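Local structure of cocosin 1 acidic chain (Cocos nucifera, 5WPW) at residues Q252-P257 / R269-N274; E289-Y294 / F358-I363; S309-T314 / Q339-P344. The protein serves as a seed storage protein of coconut, an 11S globulin that assembles as a hexamer and acts as a nutrient reservoir. The protein carries 2 engineered substitutions. All coordinates share one frame; numbering follows the deposited sequence.

Contact 1: Q252-P257 / R269-N274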
# COMPACT_ATOMS: atom_id res chain seq x y z
N GLN A 252 -14.65 -17.25 10.00
CA GLN A 252 -13.70 -18.31 9.68
C GLN A 252 -13.66 -19.30 10.83
O GLN A 252 -13.59 -18.91 12.00
CB GLN A 252 -12.30 -17.74 9.43
CG GLN A 252 -11.23 -18.82 9.41
CD GLN A 252 -10.71 -19.09 8.02
OE1 GLN A 252 -11.28 -18.65 7.03
NE2 GLN A 252 -9.59 -19.80 7.95
N ASN A 253 -13.70 -20.58 10.50
CA ASN A 253 -13.67 -21.62 11.51
C ASN A 253 -12.22 -21.94 11.89
O ASN A 253 -11.38 -22.15 11.01
CB ASN A 253 -14.40 -22.86 11.01
CG ASN A 253 -14.37 -23.98 12.01
OD1 ASN A 253 -13.45 -24.78 12.01
ND2 ASN A 253 -15.36 -24.03 12.89
N ILE A 254 -11.92 -21.92 13.18
CA ILE A 254 -10.61 -22.32 13.67
C ILE A 254 -10.66 -23.52 14.59
O ILE A 254 -9.61 -23.92 15.13
CB ILE A 254 -9.88 -21.16 14.37
CG1 ILE A 254 -10.67 -20.70 15.59
CG2 ILE A 254 -9.62 -20.03 13.37
CD1 ILE A 254 -9.85 -19.86 16.56
N GLY A 255 -11.83 -24.12 14.79
CA GLY A 255 -11.94 -25.21 15.75
C GLY A 255 -11.69 -26.56 15.12
O GLY A 255 -11.31 -27.52 15.81
N ASP A 256 -11.92 -26.65 13.82
CA ASP A 256 -11.80 -27.88 13.06
C ASP A 256 -10.38 -28.40 13.14
O ASP A 256 -9.45 -27.71 12.70
CB ASP A 256 -12.19 -27.65 11.59
CG ASP A 256 -12.09 -28.92 10.73
OD1 ASP A 256 -11.63 -29.98 11.22
OD2 ASP A 256 -12.47 -28.87 9.54
N PRO A 257 -10.18 -29.62 13.64
CA PRO A 257 -8.81 -30.16 13.72
C PRO A 257 -8.08 -30.17 12.40
O PRO A 257 -6.86 -29.95 12.38
CB PRO A 257 -9.04 -31.60 14.23
CG PRO A 257 -10.33 -31.52 14.97
CD PRO A 257 -11.17 -30.55 14.19
N ARG A 269 -2.41 -29.36 18.97
CA ARG A 269 -2.43 -28.61 17.73
C ARG A 269 -2.62 -27.13 18.03
O ARG A 269 -3.11 -26.76 19.10
CB ARG A 269 -3.53 -29.12 16.79
CG ARG A 269 -4.89 -29.31 17.48
CD ARG A 269 -5.98 -29.66 16.51
NE ARG A 269 -7.23 -30.04 17.18
CZ ARG A 269 -8.18 -29.17 17.53
NH1 ARG A 269 -8.01 -27.87 17.29
NH2 ARG A 269 -9.29 -29.60 18.11
N ILE A 270 -2.21 -26.29 17.08
CA ILE A 270 -2.45 -24.85 17.11
C ILE A 270 -2.95 -24.41 15.75
O ILE A 270 -2.43 -24.84 14.71
CB ILE A 270 -1.19 -24.05 17.47
CG1 ILE A 270 -0.55 -24.55 18.76
CG2 ILE A 270 -1.54 -22.55 17.57
CD1 ILE A 270 0.71 -23.81 19.09
N THR A 271 -3.91 -23.49 15.75
CA THR A 271 -4.49 -22.96 14.53
C THR A 271 -4.54 -21.46 14.72
O THR A 271 -5.05 -20.97 15.73
CB THR A 271 -5.89 -23.55 14.28
OG1 THR A 271 -5.79 -24.97 14.24
CG2 THR A 271 -6.45 -23.07 12.97
N THR A 272 -3.93 -20.73 13.79
CA THR A 272 -3.81 -19.29 13.86
C THR A 272 -4.84 -18.63 12.95
O THR A 272 -5.14 -19.14 11.87
CB THR A 272 -2.40 -18.88 13.44
OG1 THR A 272 -1.45 -19.53 14.29
CG2 THR A 272 -2.22 -17.34 13.47
N LEU A 273 -5.32 -17.47 13.35
CA LEU A 273 -6.24 -16.71 12.51
C LEU A 273 -5.74 -15.28 12.45
O LEU A 273 -5.67 -14.62 13.48
CB LEU A 273 -7.66 -16.77 13.05
CG LEU A 273 -8.74 -16.06 12.24
CD1 LEU A 273 -8.70 -16.51 10.81
CD2 LEU A 273 -10.09 -16.40 12.82
N ASN A 274 -5.35 -14.83 11.26
CA ASN A 274 -4.97 -13.43 11.06
C ASN A 274 -5.30 -13.06 9.62
O ASN A 274 -5.94 -13.85 8.90
CB ASN A 274 -3.48 -13.23 11.40
CG ASN A 274 -2.58 -14.11 10.56
OD1 ASN A 274 -2.81 -14.28 9.36
ND2 ASN A 274 -1.58 -14.70 11.20
O HOH W 1 -8.31 -25.89 14.60
O HOH W 2 -11.42 -27.21 18.84

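Contact 2: E289-Y294 / F358-I363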
# COMPACT_ATOMS: atom_id res chain seq x y z
N GLU A 289 -6.31 -17.49 17.97
CA GLU A 289 -5.54 -18.73 18.02
C GLU A 289 -6.37 -19.76 18.78
O GLU A 289 -6.92 -19.44 19.83
CB GLU A 289 -4.20 -18.48 18.72
CG GLU A 289 -3.31 -19.67 18.82
CD GLU A 289 -1.89 -19.30 19.22
OE1 GLU A 289 -1.65 -19.01 20.42
OE2 GLU A 289 -1.04 -19.28 18.32
N ARG A 290 -6.48 -20.96 18.24
CA ARG A 290 -7.10 -22.09 18.93
C ARG A 290 -5.99 -23.07 19.30
O ARG A 290 -5.27 -23.53 18.41
CB ARG A 290 -8.17 -22.74 18.05
CG ARG A 290 -8.66 -24.10 18.54
CD ARG A 290 -9.23 -23.98 19.93
NE ARG A 290 -10.26 -24.99 20.20
CZ ARG A 290 -10.90 -25.09 21.36
NH1 ARG A 290 -10.60 -24.25 22.35
NH2 ARG A 290 -11.83 -26.02 21.53
N VAL A 291 -5.78 -23.28 20.60
CA VAL A 291 -4.77 -24.19 21.13
C VAL A 291 -5.49 -25.37 21.77
O VAL A 291 -6.34 -25.19 22.65
CB VAL A 291 -3.85 -23.50 22.15
CG1 VAL A 291 -2.80 -24.45 22.69
CG2 VAL A 291 -3.19 -22.27 21.53
N VAL A 292 -5.13 -26.59 21.36
CA VAL A 292 -5.68 -27.81 21.97
C VAL A 292 -4.49 -28.68 22.35
O VAL A 292 -3.78 -29.17 21.47
CB VAL A 292 -6.62 -28.56 21.02
CG1 VAL A 292 -6.92 -29.98 21.60
CG2 VAL A 292 -7.91 -27.77 20.78
N LEU A 293 -4.25 -28.83 23.66
CA LEU A 293 -3.13 -29.57 24.20
C LEU A 293 -3.64 -30.93 24.69
O LEU A 293 -4.64 -30.99 25.42
CB LEU A 293 -2.50 -28.82 25.37
CG LEU A 293 -1.55 -27.66 25.06
CD1 LEU A 293 -1.12 -27.02 26.36
CD2 LEU A 293 -0.36 -28.18 24.30
N TYR A 294 -2.99 -32.00 24.24
CA TYR A 294 -3.32 -33.35 24.68
C TYR A 294 -2.72 -33.58 26.07
O TYR A 294 -1.96 -32.75 26.58
CB TYR A 294 -2.79 -34.38 23.68
CG TYR A 294 -3.34 -34.27 22.27
CD1 TYR A 294 -4.56 -33.64 22.00
CD2 TYR A 294 -2.63 -34.81 21.20
CE1 TYR A 294 -5.05 -33.56 20.71
CE2 TYR A 294 -3.10 -34.72 19.91
CZ TYR A 294 -4.31 -34.09 19.67
OH TYR A 294 -4.76 -34.02 18.37
N PHE A 358 -6.29 -29.71 27.74
CA PHE A 358 -6.41 -28.30 28.06
C PHE A 358 -6.64 -27.59 26.73
O PHE A 358 -5.77 -27.68 25.86
CB PHE A 358 -5.12 -27.80 28.74
CG PHE A 358 -5.16 -26.38 29.25
CD1 PHE A 358 -6.29 -25.87 29.87
CD2 PHE A 358 -4.04 -25.56 29.16
CE1 PHE A 358 -6.30 -24.58 30.37
CE2 PHE A 358 -4.06 -24.26 29.64
CZ PHE A 358 -5.20 -23.77 30.24
N GLN A 359 -7.80 -26.94 26.57
CA GLN A 359 -8.16 -26.26 25.32
C GLN A 359 -8.45 -24.78 25.56
O GLN A 359 -9.14 -24.42 26.52
CB GLN A 359 -9.39 -26.88 24.64
CG GLN A 359 -9.30 -28.37 24.40
CD GLN A 359 -10.08 -29.16 25.44
OE1 GLN A 359 -11.23 -28.85 25.72
NE2 GLN A 359 -9.45 -30.17 26.02
N LEU A 360 -7.95 -23.92 24.68
CA LEU A 360 -8.25 -22.52 24.85
C LEU A 360 -8.38 -21.84 23.49
O LEU A 360 -8.03 -22.40 22.44
CB LEU A 360 -7.20 -21.82 25.71
CG LEU A 360 -5.78 -22.09 25.19
CD1 LEU A 360 -5.18 -20.94 24.36
CD2 LEU A 360 -4.88 -22.45 26.36
N VAL A 361 -8.94 -20.65 23.53
CA VAL A 361 -8.94 -19.72 22.42
C VAL A 361 -8.31 -18.44 22.92
O VAL A 361 -8.62 -17.98 24.03
CB VAL A 361 -10.36 -19.49 21.86
CG1 VAL A 361 -11.32 -19.10 22.97
CG2 VAL A 361 -10.33 -18.42 20.77
N SER A 362 -7.40 -17.89 22.14
CA SER A 362 -6.79 -16.63 22.49
C SER A 362 -7.18 -15.61 21.45
O SER A 362 -7.24 -15.93 20.27
CB SER A 362 -5.27 -16.72 22.59
OG SER A 362 -4.91 -17.56 23.68
N ILE A 363 -7.45 -14.39 21.90
CA ILE A 363 -7.66 -13.24 21.03
C ILE A 363 -6.52 -12.28 21.28
O ILE A 363 -6.25 -11.93 22.42
CB ILE A 363 -9.00 -12.54 21.30
CG1 ILE A 363 -10.18 -13.51 21.17
CG2 ILE A 363 -9.15 -11.29 20.39
CD1 ILE A 363 -10.29 -14.20 19.81
O HOH W 3 -12.76 -26.96 24.33
O HOH W 4 -7.06 -31.54 24.85

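Contact 3: S309-T314 / Q339-P344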
# COMPACT_ATOMS: atom_id res chain seq x y z
N SER A 309 -2.41 -10.91 24.72
CA SER A 309 -3.15 -12.14 24.49
C SER A 309 -4.26 -12.26 25.53
O SER A 309 -3.98 -12.24 26.74
CB SER A 309 -2.21 -13.35 24.55
OG SER A 309 -2.88 -14.55 24.20
N ILE A 310 -5.50 -12.37 25.06
CA ILE A 310 -6.66 -12.57 25.92
C ILE A 310 -7.03 -14.05 25.80
O ILE A 310 -7.60 -14.48 24.80
CB ILE A 310 -7.82 -11.65 25.54
CG1 ILE A 310 -7.40 -10.20 25.69
CG2 ILE A 310 -9.02 -11.91 26.45
CD1 ILE A 310 -6.93 -9.56 24.42
N MET A 311 -6.70 -14.82 26.82
CA MET A 311 -6.83 -16.26 26.76
C MET A 311 -8.07 -16.70 27.53
O MET A 311 -8.25 -16.30 28.69
CB MET A 311 -5.59 -16.93 27.35
CG MET A 311 -5.56 -18.42 27.16
SD MET A 311 -4.03 -19.18 27.79
CE MET A 311 -2.99 -17.75 27.95
N TYR A 312 -8.89 -17.54 26.90
CA TYR A 312 -10.12 -18.05 27.49
C TYR A 312 -10.11 -19.57 27.40
O TYR A 312 -9.97 -20.12 26.30
CB TYR A 312 -11.35 -17.50 26.76
CG TYR A 312 -12.67 -18.02 27.28
CD1 TYR A 312 -13.20 -17.53 28.47
CD2 TYR A 312 -13.37 -19.01 26.60
CE1 TYR A 312 -14.39 -18.00 28.95
CE2 TYR A 312 -14.58 -19.49 27.09
CZ TYR A 312 -15.08 -18.97 28.27
OH TYR A 312 -16.26 -19.42 28.78
N CYS A 313 -10.28 -20.25 28.53
CA CYS A 313 -10.22 -21.72 28.53
C CYS A 313 -11.61 -22.29 28.22
O CYS A 313 -12.59 -21.98 28.91
CB CYS A 313 -9.69 -22.25 29.85
SG CYS A 313 -9.78 -24.07 29.95
N THR A 314 -11.70 -23.06 27.14
CA THR A 314 -12.94 -23.67 26.69
C THR A 314 -13.14 -25.09 27.22
O THR A 314 -14.22 -25.65 27.05
CB THR A 314 -13.01 -23.70 25.16
OG1 THR A 314 -11.97 -24.54 24.64
CG2 THR A 314 -12.84 -22.28 24.56
N GLN A 339 -12.78 -19.67 32.43
CA GLN A 339 -11.91 -18.66 32.99
C GLN A 339 -11.08 -17.97 31.91
O GLN A 339 -10.74 -18.56 30.88
CB GLN A 339 -10.98 -19.26 34.03
CG GLN A 339 -11.72 -20.13 35.02
CD GLN A 339 -10.88 -20.54 36.18
OE1 GLN A 339 -9.73 -20.93 36.03
NE2 GLN A 339 -11.44 -20.44 37.38
N LEU A 340 -10.69 -16.76 32.22
CA LEU A 340 -10.03 -15.87 31.28
C LEU A 340 -8.74 -15.37 31.90
O LEU A 340 -8.68 -15.09 33.11
CB LEU A 340 -10.94 -14.72 30.92
CG LEU A 340 -10.44 -13.65 29.96
CD1 LEU A 340 -11.60 -13.17 29.11
CD2 LEU A 340 -9.85 -12.51 30.76
N LEU A 341 -7.71 -15.22 31.07
CA LEU A 341 -6.41 -14.74 31.53
C LEU A 341 -5.87 -13.80 30.47
O LEU A 341 -5.75 -14.20 29.31
CB LEU A 341 -5.42 -15.89 31.75
CG LEU A 341 -4.03 -15.54 32.26
CD1 LEU A 341 -4.14 -14.95 33.68
CD2 LEU A 341 -3.06 -16.75 32.23
N ILE A 342 -5.49 -12.60 30.87
CA ILE A 342 -4.79 -11.67 29.98
C ILE A 342 -3.29 -11.82 30.17
O ILE A 342 -2.76 -11.63 31.27
CB ILE A 342 -5.22 -10.23 30.24
CG1 ILE A 342 -6.74 -10.13 30.44
CG2 ILE A 342 -4.73 -9.32 29.10
CD1 ILE A 342 -7.52 -10.26 29.20
N VAL A 343 -2.59 -12.11 29.08
CA VAL A 343 -1.13 -12.14 29.10
C VAL A 343 -0.63 -10.91 28.36
O VAL A 343 -0.82 -10.79 27.14
CB VAL A 343 -0.59 -13.44 28.50
CG1 VAL A 343 0.93 -13.55 28.66
CG2 VAL A 343 -1.30 -14.66 29.20
N PRO A 344 -0.00 -9.97 29.04
CA PRO A 344 0.45 -8.74 28.38
C PRO A 344 1.55 -8.99 27.37
O PRO A 344 2.33 -9.94 27.47
CB PRO A 344 0.95 -7.88 29.55
CG PRO A 344 0.27 -8.44 30.76
CD PRO A 344 0.16 -9.90 30.50

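Contact 1: Q252-P257 / R269-N274
At the junction between the two cupin domains of this bicupin subunit, the segment 252-257, which runs off an outer strand of the N-terminal sheet, packs through Gln252, Ile254 and Pro257 on Leu273, Thr271 and Arg269 of the C-terminal sheet. The segments run nearly antiparallel, 173° apart, yet no direct hydrogen bond joins them. Leu273 uses both methyls: CD2 meets Ile254 CG2 at 3.7 Å, the two side chains crossing at about a right angle, and CD1 lies 3.7 Å from Gln252 CG. The amide end of Gln252 is bound otherwise, its OE1 to Lys249. Thr271 turns its methyl anti to the backbone N (chi1 -57°), toward Ile254 CB, while its OG1 donates to a water 2.7 Å away, which in turn donates to Asp256 O at 2.9 Å. At the other end Arg269 reaches out with an extended chain, and Pro257 lies over one face of its guanidinium, CB 3.8 Å from NE. Gly255 O approaches that group obliquely and is joined to it by a second water, in the guanidinium plane, 3.3 Å from Arg269 NH2. An Asx motif, Asp256 N to Asn253 OD1 at 3.0 Å, shapes the turn that presents these carbonyls. The two sheets are thus joined here by apolar packing around Leu273 and by waters and Pro257 packing toward Arg269.

Contact 2: E289-Y294 / F358-I363
Segments 289-294 and 358-363 pair as antiparallel strands, their axes 4.8 Å apart at closest and their directions 162° apart, with Glu289-Ser362, Val291-Leu360 and Leu293-Phe358 as hydrogen-bonded pairs. The non-hydrogen-bonded pairs between them are Arg290-Val361 and Val292-Gln359. Leu360 O is gripped twice: Val291 N donates at 3.0 Å, and Arg290 NH1 at 3.2 Å arrives from the opposite face of the carbonyl plane, well above it. That second bond is fairly straight (161° at the hydrogen) and lies near the guanidinium plane; a bend at chi2 (58°) folds the arginine chain back over the neighbouring strand. NH1 also bonds Thr314 OG1, on the strand beyond. These are central strands of the C-terminal cupin jelly roll, and the two faces of the sheet differ. On the face of Arg290 and Val361, both residues touch Tyr64 of the N-terminal domain, and a water 3.1 Å from Arg290 NH2 donates to Gln359 OE1 at 2.8 Å. Gln359 runs alongside the arginine, its amide plane nearly perpendicular to the guanidinium, and lays CG 3.9 Å from Val292 CG2. The other face is packed inside the barrel: Leu360 CD1 rests 3.6 Å from Val291 CB, the two side chains side by side, and Leu293 CD1 sits at the edge of the Phe358 ring, 4.3 Å from CD2, with Ala353 of strand 348-354 touching both residues.

Contact 3: S309-T314 / Q339-P344
Met311 and Leu341 exchange a pair of short backbone hydrogen bonds, Met311 N to Leu341 O and Leu341 N to Met311 O, both at 2.7 Å. Ser309 and Val343 form the same reciprocal pair, with Val343 N only 2.7 Å from Ser309 O, and Cys313 N closes the series on Gln339 O at 2.9 Å, in a nearly straight bond. Together these fix the antiparallel register in which Ile310 faces Ile342 and Tyr312 faces Leu340 as non-hydrogen-bonded pairs. Three CA-H...O contacts supplement the bonds, the shortest from Leu340 CA to Met311 O at 3.2 Å.

Outward from the backbone the packing between the strands is largely apolar. On one face, the Ile342 chain bends at chi2 (-74°) and brings its end methyl back across to Ile310, Ile342 CD1 lying 3.5 Å from Ile310 CG1 and equally close to CG2; Leu340, on the same strand and face as Ile342, lies side by side with Ile310, its CD1 3.9 Å from Ile310 CG2. Leu340 CB, in turn, lies at the edge of the Tyr312 ring, 4.4 Å from CD1. On the opposite face Met311 extends fully to its sulfur and then folds at chi3 (-15°), so that CE swings across to Val343 CG2, 3.7 Å away and on the neighbouring strand.

Within this chain, strand 340-343 is an outermost strand of the C-terminal cupin sheet, while strand 309-314 is followed on its far side by 357-364. Met311 and Val343 point into the barrel, where Met349 of strand 348-354 meets both. The face bearing Leu340 and Ile342 is covered by the N-terminal part of the chain: helix 32-37 supplies Phe34 against Leu340 and Ala37 against Ile342, and Leu11 forms a backbone hydrogen bond with Leu340.

All three contacts reach one sheet of the C-terminal cupin domain. Contacts 1 and 2, with centres about 9 Å apart, use neighbouring strands, 268-273 and 287-293, joined by probable backbone hydrogen bonds such as Arg269 N to Val292 O at 2.9 Å. Contact 3 is nested within the chain loop that contact 2 closes; their centres lie about 10 Å apart. Their strands are linked by a probable hydrogen bond from Ile310 N to Ile363 O, 2.8 Å long, with the Arg290-Thr314 bond as a second tie. Contacts 1 and 3 do not touch, their nearest atoms being about 9 Å apart, and contact 2 connects them. N-terminal-domain residues pack against each contact.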